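Local coordinates for protein major pepsin inhibitor 3 (Ascaris suum, PDB 1F32) that inhibits the aspartic protease pepsin, as a secreted, disulfide-bonded member of the I33 inhibitor family, at residues E103-Q117 and S138-V148. Sequence-based numbering, arbitrary orientation.
Sequences EVQTFREKIAAFEEQ and SPPPPPSFCTV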
ATOM      1  N   GLU A 103       0.693 -11.251  14.223  1.00 21.32           N
ATOM      2  CA  GLU A 103      -0.494 -11.829  13.621  1.00 21.14           C
ATOM      3  C   GLU A 103      -0.294 -12.078  12.137  1.00 19.23           C
ATOM      4  O   GLU A 103      -0.836 -13.047  11.600  1.00 17.80           O
ATOM      5  CB  GLU A 103      -1.709 -10.929  13.813  1.00 21.24           C
ATOM      6  CG  GLU A 103      -2.262 -10.927  15.211  1.00 27.09           C
ATOM      7  CD  GLU A 103      -3.723 -10.571  15.212  1.00 28.96           C
ATOM      8  OE1 GLU A 103      -4.557 -11.469  14.949  1.00 33.93           O
ATOM      9  OE2 GLU A 103      -4.031  -9.392  15.455  1.00 30.47           O
ATOM     10  N   VAL A 104       0.474 -11.203  11.485  1.00 18.16           N
ATOM     11  CA  VAL A 104       0.747 -11.353  10.061  1.00 19.53           C
ATOM     12  C   VAL A 104       1.525 -12.642   9.832  1.00 19.96           C
ATOM     13  O   VAL A 104       1.192 -13.418   8.949  1.00 19.13           O
ATOM     14  CB  VAL A 104       1.575 -10.167   9.506  1.00 17.90           C
ATOM     15  CG1 VAL A 104       2.020 -10.468   8.081  1.00 19.03           C
ATOM     16  CG2 VAL A 104       0.737  -8.892   9.534  1.00 18.16           C
ATOM     17  N   GLN A 105       2.564 -12.878  10.629  1.00 19.05           N
ATOM     18  CA  GLN A 105       3.344 -14.097  10.449  1.00 21.10           C
ATOM     19  C   GLN A 105       2.535 -15.351  10.799  1.00 20.00           C
ATOM     20  O   GLN A 105       2.682 -16.387  10.149  1.00 21.70           O
ATOM     21  CB  GLN A 105       4.634 -14.009  11.274  1.00 21.37           C
ATOM     22  CG  GLN A 105       5.926 -14.231  10.468  1.00 24.24           C
ATOM     23  CD  GLN A 105       5.819 -13.865   8.985  1.00 20.13           C
ATOM     24  OE1 GLN A 105       5.603 -12.712   8.618  1.00 21.08           O
ATOM     25  NE2 GLN A 105       5.984 -14.863   8.133  1.00 21.81           N
ATOM     26  N   THR A 106       1.673 -15.264  11.810  1.00 20.70           N
ATOM     27  CA  THR A 106       0.846 -16.411  12.178  1.00 19.91           C
ATOM     28  C   THR A 106      -0.073 -16.710  11.008  1.00 19.59           C
ATOM     29  O   THR A 106      -0.285 -17.857  10.654  1.00 18.13           O
ATOM     30  CB  THR A 106      -0.022 -16.137  13.424  1.00 19.81           C
ATOM     31  OG1 THR A 106       0.815 -16.037  14.576  1.00 18.78           O
ATOM     32  CG2 THR A 106      -1.042 -17.281  13.644  1.00 19.04           C
ATOM     33  N   PHE A 107      -0.621 -15.665  10.392  1.00 20.03           N
ATOM     34  CA  PHE A 107      -1.512 -15.884   9.264  1.00 18.51           C
ATOM     35  C   PHE A 107      -0.765 -16.490   8.086  1.00 17.24           C
ATOM     36  O   PHE A 107      -1.245 -17.429   7.468  1.00 18.06           O
ATOM     37  CB  PHE A 107      -2.193 -14.578   8.832  1.00 17.35           C
ATOM     38  CG  PHE A 107      -3.175 -14.759   7.703  1.00 19.01           C
ATOM     39  CD1 PHE A 107      -2.742 -14.780   6.375  1.00 18.43           C
ATOM     40  CD2 PHE A 107      -4.530 -14.945   7.971  1.00 19.98           C
ATOM     41  CE1 PHE A 107      -3.639 -14.983   5.328  1.00 18.57           C
ATOM     42  CE2 PHE A 107      -5.446 -15.154   6.925  1.00 19.79           C
ATOM     43  CZ  PHE A 107      -5.003 -15.173   5.610  1.00 18.32           C
ATOM     44  N   ARG A 108       0.415 -15.968   7.771  1.00 17.46           N
ATOM     45  CA  ARG A 108       1.176 -16.506   6.646  1.00 17.49           C
ATOM     46  C   ARG A 108       1.512 -17.975   6.899  1.00 17.21           C
ATOM     47  O   ARG A 108       1.460 -18.811   5.990  1.00 18.61           O
ATOM     48  CB  ARG A 108       2.466 -15.705   6.451  1.00 18.50           C
ATOM     49  CG  ARG A 108       2.209 -14.242   6.086  1.00 21.31           C
ATOM     50  CD  ARG A 108       3.490 -13.428   6.059  1.00 21.52           C
ATOM     51  NE  ARG A 108       4.281 -13.649   4.853  1.00 26.02           N
ATOM     52  CZ  ARG A 108       5.514 -13.177   4.684  1.00 24.08           C
ATOM     53  NH1 ARG A 108       6.090 -12.469   5.646  1.00 26.23           N
ATOM     54  NH2 ARG A 108       6.163 -13.400   3.553  1.00 27.30           N
ATOM     55  N   GLU A 109       1.864 -18.281   8.141  1.00 18.51           N
ATOM     56  CA  GLU A 109       2.197 -19.645   8.511  1.00 18.23           C
ATOM     57  C   GLU A 109       0.957 -20.533   8.415  1.00 20.91           C
ATOM     58  O   GLU A 109       1.064 -21.700   8.043  1.00 22.67           O
ATOM     59  CB  GLU A 109       2.790 -19.660   9.916  1.00 17.34           C
ATOM     60  CG  GLU A 109       4.127 -18.914   9.988  1.00 17.70           C
ATOM     61  CD  GLU A 109       4.565 -18.612  11.409  1.00 16.64           C
ATOM     62  OE1 GLU A 109       3.783 -18.889  12.337  1.00 16.70           O
ATOM     63  OE2 GLU A 109       5.690 -18.085  11.596  1.00 18.40           O
ATOM     64  N   LYS A 110      -0.219 -19.988   8.741  1.00 19.77           N
ATOM     65  CA  LYS A 110      -1.453 -20.783   8.659  1.00 21.75           C
ATOM     66  C   LYS A 110      -1.879 -20.969   7.210  1.00 22.38           C
ATOM     67  O   LYS A 110      -2.402 -22.021   6.832  1.00 22.01           O
ATOM     68  CB  LYS A 110      -2.586 -20.141   9.459  1.00 21.06           C
ATOM     69  CG  LYS A 110      -2.469 -20.395  10.947  1.00 21.94           C
ATOM     70  CD  LYS A 110      -3.710 -20.009  11.693  1.00 25.80           C
ATOM     71  CE  LYS A 110      -3.599 -20.431  13.148  1.00 26.49           C
ATOM     72  NZ  LYS A 110      -4.811 -20.066  13.920  1.00 30.07           N
ATOM     73  N   ILE A 111      -1.658 -19.947   6.394  1.00 24.09           N
ATOM     74  CA  ILE A 111      -1.983 -20.050   4.979  1.00 28.48           C
ATOM     75  C   ILE A 111      -1.088 -21.140   4.397  1.00 28.54           C
ATOM     76  O   ILE A 111      -1.531 -21.960   3.594  1.00 29.26           O
ATOM     77  CB  ILE A 111      -1.736 -18.709   4.249  1.00 29.07           C
ATOM     78  CG1 ILE A 111      -3.013 -17.873   4.290  1.00 33.30           C
ATOM     79  CG2 ILE A 111      -1.271 -18.952   2.819  1.00 33.47           C
ATOM     80  CD1 ILE A 111      -4.182 -18.480   3.514  1.00 33.63           C
ATOM     81  N   ALA A 112       0.172 -21.164   4.809  1.00 29.60           N
ATOM     82  CA  ALA A 112       1.077 -22.197   4.321  1.00 29.63           C
ATOM     83  C   ALA A 112       0.534 -23.571   4.746  1.00 30.49           C
ATOM     84  O   ALA A 112       0.443 -24.501   3.933  1.00 31.73           O
ATOM     85  CB  ALA A 112       2.475 -21.982   4.882  1.00 28.89           C
ATOM     86  N   ALA A 113       0.169 -23.691   6.019  1.00 29.68           N
ATOM     87  CA  ALA A 113      -0.369 -24.942   6.537  1.00 30.79           C
ATOM     88  C   ALA A 113      -1.596 -25.366   5.721  1.00 31.18           C
ATOM     89  O   ALA A 113      -1.704 -26.525   5.312  1.00 31.91           O
ATOM     90  CB  ALA A 113      -0.744 -24.780   8.018  1.00 29.84           C
ATOM     91  N   PHE A 114      -2.503 -24.413   5.485  1.00 31.74           N
ATOM     92  CA  PHE A 114      -3.743 -24.642   4.731  1.00 32.51           C
ATOM     93  C   PHE A 114      -3.472 -25.137   3.316  1.00 33.79           C
ATOM     94  O   PHE A 114      -4.233 -25.937   2.771  1.00 32.13           O
ATOM     95  CB  PHE A 114      -4.563 -23.346   4.665  1.00 32.44           C
ATOM     96  CG  PHE A 114      -5.886 -23.482   3.938  1.00 32.30           C
ATOM     97  CD1 PHE A 114      -6.887 -24.317   4.429  1.00 32.77           C
ATOM     98  CD2 PHE A 114      -6.140 -22.743   2.784  1.00 33.12           C
ATOM     99  CE1 PHE A 114      -8.130 -24.413   3.780  1.00 33.57           C
ATOM    100  CE2 PHE A 114      -7.374 -22.830   2.129  1.00 33.87           C
ATOM    101  CZ  PHE A 114      -8.372 -23.668   2.630  1.00 33.51           C
ATOM    102  N   GLU A 115      -2.392 -24.638   2.724  1.00 35.92           N
ATOM    103  CA  GLU A 115      -1.996 -25.019   1.373  1.00 38.55           C
ATOM    104  C   GLU A 115      -1.509 -26.465   1.270  1.00 39.55           C
ATOM    105  O   GLU A 115      -1.875 -27.188   0.340  1.00 38.19           O
ATOM    106  CB  GLU A 115      -0.898 -24.083   0.871  1.00 40.81           C
ATOM    107  CG  GLU A 115      -1.344 -23.160  -0.246  1.00 44.75           C
ATOM    108  CD  GLU A 115      -2.528 -22.311   0.150  1.00 47.31           C
ATOM    109  OE1 GLU A 115      -2.349 -21.393   0.980  1.00 49.35           O
ATOM    110  OE2 GLU A 115      -3.640 -22.569  -0.362  1.00 48.10           O
ATOM    111  N   GLU A 116      -0.665 -26.876   2.213  1.00 40.51           N
ATOM    112  CA  GLU A 116      -0.133 -28.233   2.210  1.00 42.43           C
ATOM    113  C   GLU A 116      -1.182 -29.214   2.726  1.00 44.28           C
ATOM    114  O   GLU A 116      -1.068 -30.431   2.539  1.00 44.56           O
ATOM    115  CB  GLU A 116       1.125 -28.302   3.082  1.00 42.79           C
ATOM    116  CG  GLU A 116       1.689 -29.702   3.260  1.00 43.48           C
ATOM    117  CD  GLU A 116       2.936 -29.720   4.124  1.00 44.67           C
ATOM    118  OE1 GLU A 116       3.007 -28.912   5.078  1.00 44.24           O
ATOM    119  OE2 GLU A 116       3.835 -30.549   3.858  1.00 40.33           O
ATOM    120  N   GLN A 117      -2.210 -28.657   3.360  1.00 46.25           N
ATOM    121  CA  GLN A 117      -3.311 -29.418   3.941  1.00 47.95           C
ATOM    122  C   GLN A 117      -4.171 -30.052   2.852  1.00 48.67           C
ATOM    123  O   GLN A 117      -5.385 -30.195   3.013  1.00 50.88           O
ATOM    124  CB  GLN A 117      -4.164 -28.479   4.804  1.00 48.80           C
ATOM    125  CG  GLN A 117      -5.126 -29.148   5.768  1.00 49.48           C
ATOM    126  CD  GLN A 117      -5.939 -28.131   6.558  1.00 50.58           C
ATOM    127  OE1 GLN A 117      -6.750 -27.395   5.994  1.00 50.27           O
ATOM    128  NE2 GLN A 117      -5.718 -28.080   7.869  1.00 50.69           N
ATOM    129  N   SER A 138      -9.734 -26.102   6.649  1.00 35.29           N
ATOM    130  CA  SER A 138     -10.110 -25.069   7.614  1.00 34.91           C
ATOM    131  C   SER A 138      -9.177 -23.864   7.470  1.00 32.54           C
ATOM    132  O   SER A 138      -8.239 -23.699   8.250  1.00 31.83           O
ATOM    133  CB  SER A 138     -10.013 -25.638   9.023  1.00 35.07           C
ATOM    134  OG  SER A 138      -8.733 -26.213   9.237  1.00 40.14           O
ATOM    135  N   PRO A 139      -9.440 -22.994   6.481  1.00 30.34           N
ATOM    136  CA  PRO A 139      -8.596 -21.819   6.264  1.00 26.29           C
ATOM    137  C   PRO A 139      -8.495 -20.920   7.479  1.00 24.45           C
ATOM    138  O   PRO A 139      -9.422 -20.830   8.287  1.00 21.31           O
ATOM    139  CB  PRO A 139      -9.271 -21.124   5.088  1.00 28.76           C
ATOM    140  CG  PRO A 139     -10.721 -21.445   5.318  1.00 28.28           C
ATOM    141  CD  PRO A 139     -10.643 -22.919   5.631  1.00 30.57           C
ATOM    142  N   PRO A 140      -7.360 -20.236   7.622  1.00 21.88           N
ATOM    143  CA  PRO A 140      -7.179 -19.342   8.756  1.00 20.87           C
ATOM    144  C   PRO A 140      -8.115 -18.156   8.654  1.00 20.63           C
ATOM    145  O   PRO A 140      -8.528 -17.750   7.552  1.00 20.38           O
ATOM    146  CB  PRO A 140      -5.720 -18.908   8.624  1.00 19.94           C
ATOM    147  CG  PRO A 140      -5.509 -18.920   7.150  1.00 19.90           C
ATOM    148  CD  PRO A 140      -6.185 -20.206   6.734  1.00 20.03           C
ATOM    149  N   PRO A 141      -8.491 -17.593   9.804  1.00 21.10           N
ATOM    150  CA  PRO A 141      -9.375 -16.429   9.767  1.00 20.95           C
ATOM    151  C   PRO A 141      -8.408 -15.266   9.531  1.00 20.12           C
ATOM    152  O   PRO A 141      -7.207 -15.403   9.751  1.00 19.09           O
ATOM    153  CB  PRO A 141      -9.941 -16.398  11.175  1.00 20.73           C
ATOM    154  CG  PRO A 141      -8.778 -16.849  11.986  1.00 20.65           C
ATOM    155  CD  PRO A 141      -8.239 -18.013  11.192  1.00 19.21           C
ATOM    156  N   PRO A 142      -8.906 -14.116   9.081  1.00 20.95           N
ATOM    157  CA  PRO A 142      -7.986 -12.997   8.861  1.00 20.11           C
ATOM    158  C   PRO A 142      -7.416 -12.490  10.192  1.00 19.58           C
ATOM    159  O   PRO A 142      -7.973 -12.757  11.269  1.00 17.82           O
ATOM    160  CB  PRO A 142      -8.857 -11.965   8.142  1.00 22.93           C
ATOM    161  CG  PRO A 142     -10.239 -12.299   8.599  1.00 22.76           C
ATOM    162  CD  PRO A 142     -10.267 -13.794   8.621  1.00 23.08           C
ATOM    163  N   PRO A 143      -6.270 -11.790  10.144  1.00 17.65           N
ATOM    164  CA  PRO A 143      -5.675 -11.273  11.377  1.00 18.73           C
ATOM    165  C   PRO A 143      -6.747 -10.508  12.141  1.00 19.51           C
ATOM    166  O   PRO A 143      -7.599  -9.856  11.532  1.00 19.59           O
ATOM    167  CB  PRO A 143      -4.553 -10.363  10.870  1.00 17.60           C
ATOM    168  CG  PRO A 143      -4.113 -11.055   9.612  1.00 16.20           C
ATOM    169  CD  PRO A 143      -5.440 -11.478   8.966  1.00 15.62           C
ATOM    170  N   SER A 144      -6.710 -10.586  13.464  1.00 20.43           N
ATOM    171  CA  SER A 144      -7.719  -9.905  14.266  1.00 24.55           C
ATOM    172  C   SER A 144      -7.737  -8.399  14.038  1.00 24.87           C
ATOM    173  O   SER A 144      -8.778  -7.761  14.186  1.00 24.29           O
ATOM    174  CB  SER A 144      -7.518 -10.206  15.755  1.00 26.98           C
ATOM    175  OG  SER A 144      -6.277  -9.703  16.218  1.00 28.70           O
ATOM    176  N   PHE A 145      -6.599  -7.826  13.652  1.00 25.25           N
ATOM    177  CA  PHE A 145      -6.562  -6.391  13.428  1.00 24.10           C
ATOM    178  C   PHE A 145      -7.374  -5.937  12.216  1.00 23.68           C
ATOM    179  O   PHE A 145      -7.570  -4.740  12.009  1.00 24.55           O
ATOM    180  CB  PHE A 145      -5.113  -5.878  13.348  1.00 24.32           C
ATOM    181  CG  PHE A 145      -4.270  -6.517  12.268  1.00 24.43           C
ATOM    182  CD1 PHE A 145      -4.609  -6.399  10.926  1.00 22.25           C
ATOM    183  CD2 PHE A 145      -3.095  -7.181  12.602  1.00 23.14           C
ATOM    184  CE1 PHE A 145      -3.793  -6.929   9.928  1.00 22.50           C
ATOM    185  CE2 PHE A 145      -2.269  -7.713  11.618  1.00 23.67           C
ATOM    186  CZ  PHE A 145      -2.618  -7.586  10.276  1.00 22.78           C
ATOM    187  N   CYS A 146      -7.859  -6.884  11.421  1.00 22.65           N
ATOM    188  CA  CYS A 146      -8.670  -6.541  10.263  1.00 22.76           C
ATOM    189  C   CYS A 146     -10.077  -6.123  10.701  1.00 25.46           C
ATOM    190  O   CYS A 146     -10.849  -5.617   9.898  1.00 23.95           O
ATOM    191  CB  CYS A 146      -8.780  -7.731   9.317  1.00 25.37           C
ATOM    192  SG  CYS A 146      -7.513  -7.918   8.010  1.00 23.02           S
ATOM    193  N   THR A 147     -10.397  -6.338  11.974  1.00 25.90           N
ATOM    194  CA  THR A 147     -11.713  -5.983  12.511  1.00 30.39           C
ATOM    195  C   THR A 147     -11.727  -4.711  13.369  1.00 32.81           C
ATOM    196  O   THR A 147     -10.954  -4.579  14.315  1.00 33.37           O
ATOM    197  CB  THR A 147     -12.295  -7.144  13.347  1.00 27.79           C
ATOM    198  OG1 THR A 147     -12.483  -8.282  12.498  1.00 25.52           O
ATOM    199  CG2 THR A 147     -13.649  -6.746  13.963  1.00 29.45           C
ATOM    200  N   VAL A 148     -12.623  -3.787  13.019  1.00 36.71           N
ATOM    201  CA  VAL A 148     -12.798  -2.506  13.716  1.00 39.29           C
ATOM    202  C   VAL A 148     -11.563  -1.600  13.695  1.00 41.77           C
ATOM    203  O   VAL A 148     -10.427  -2.065  13.561  1.00 44.80           O
ATOM    204  CB  VAL A 148     -13.255  -2.716  15.196  1.00 39.63           C
ATOM    205  CG1 VAL A 148     -12.091  -2.504  16.161  1.00 40.38           C
ATOM    206  CG2 VAL A 148     -14.399  -1.764  15.521  1.00 41.43           C
TER
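Phe-107, Phe-114 and the aliphatic flank of Lys-110 receive the prolines of 139-143, which run antiparallel to the helix in polyproline II-like conformation before the chain turns into the short 3-10 segment 144-146. Pro-140 fits among Phe-107, Lys-110, Ile-111 and Phe-114: its CG lies 4.2 Å from the centroid of the Phe-107 ring, an off-centre CH-pi contact, and also touches Ile-111 CD1. Its CB presses on Lys-110 CB at 3.5 Å, tighter than usual for two carbons. Phe-107 CG stands anti to the backbone N (chi1 -178°), which carries the ring out to the proline chain; there its edge meets the carbonyl of Pro-141, with CD2 3.2 Å from O, while Pro-143 CD packs obliquely against CD2. Two turns further along the helix, Phe-114 repeats the torsion and lies alongside Pro-139, whose CB sits over the ring face, 3.7 Å from the centroid. Toward the other end, Val-104 CG2 meets the edge of the Phe-145 ring at CZ (3.7 Å).

Polar contacts close both ends. Ser-144 N donates to Glu-103 OE1 (2.8 Å, N-H...O 159°), reaching it from the syn side but 33° out of the carboxylate plane. At the far end Ser-138 N makes only a weak bond to Gln-117 OE1.

The proline-rich tail thus covers one side of helix 98-116. The Phe-107 ring also meets Phe-76 of strand 72-76 edge-to-face, and Phe-4 with the planes at about 50°; Phe-145 packs on Cys-79 and Val-81 of strand 79-82, where the Cys-146–Cys-79 disulfide ties the C-terminal tail to the five-stranded antiparallel sheet.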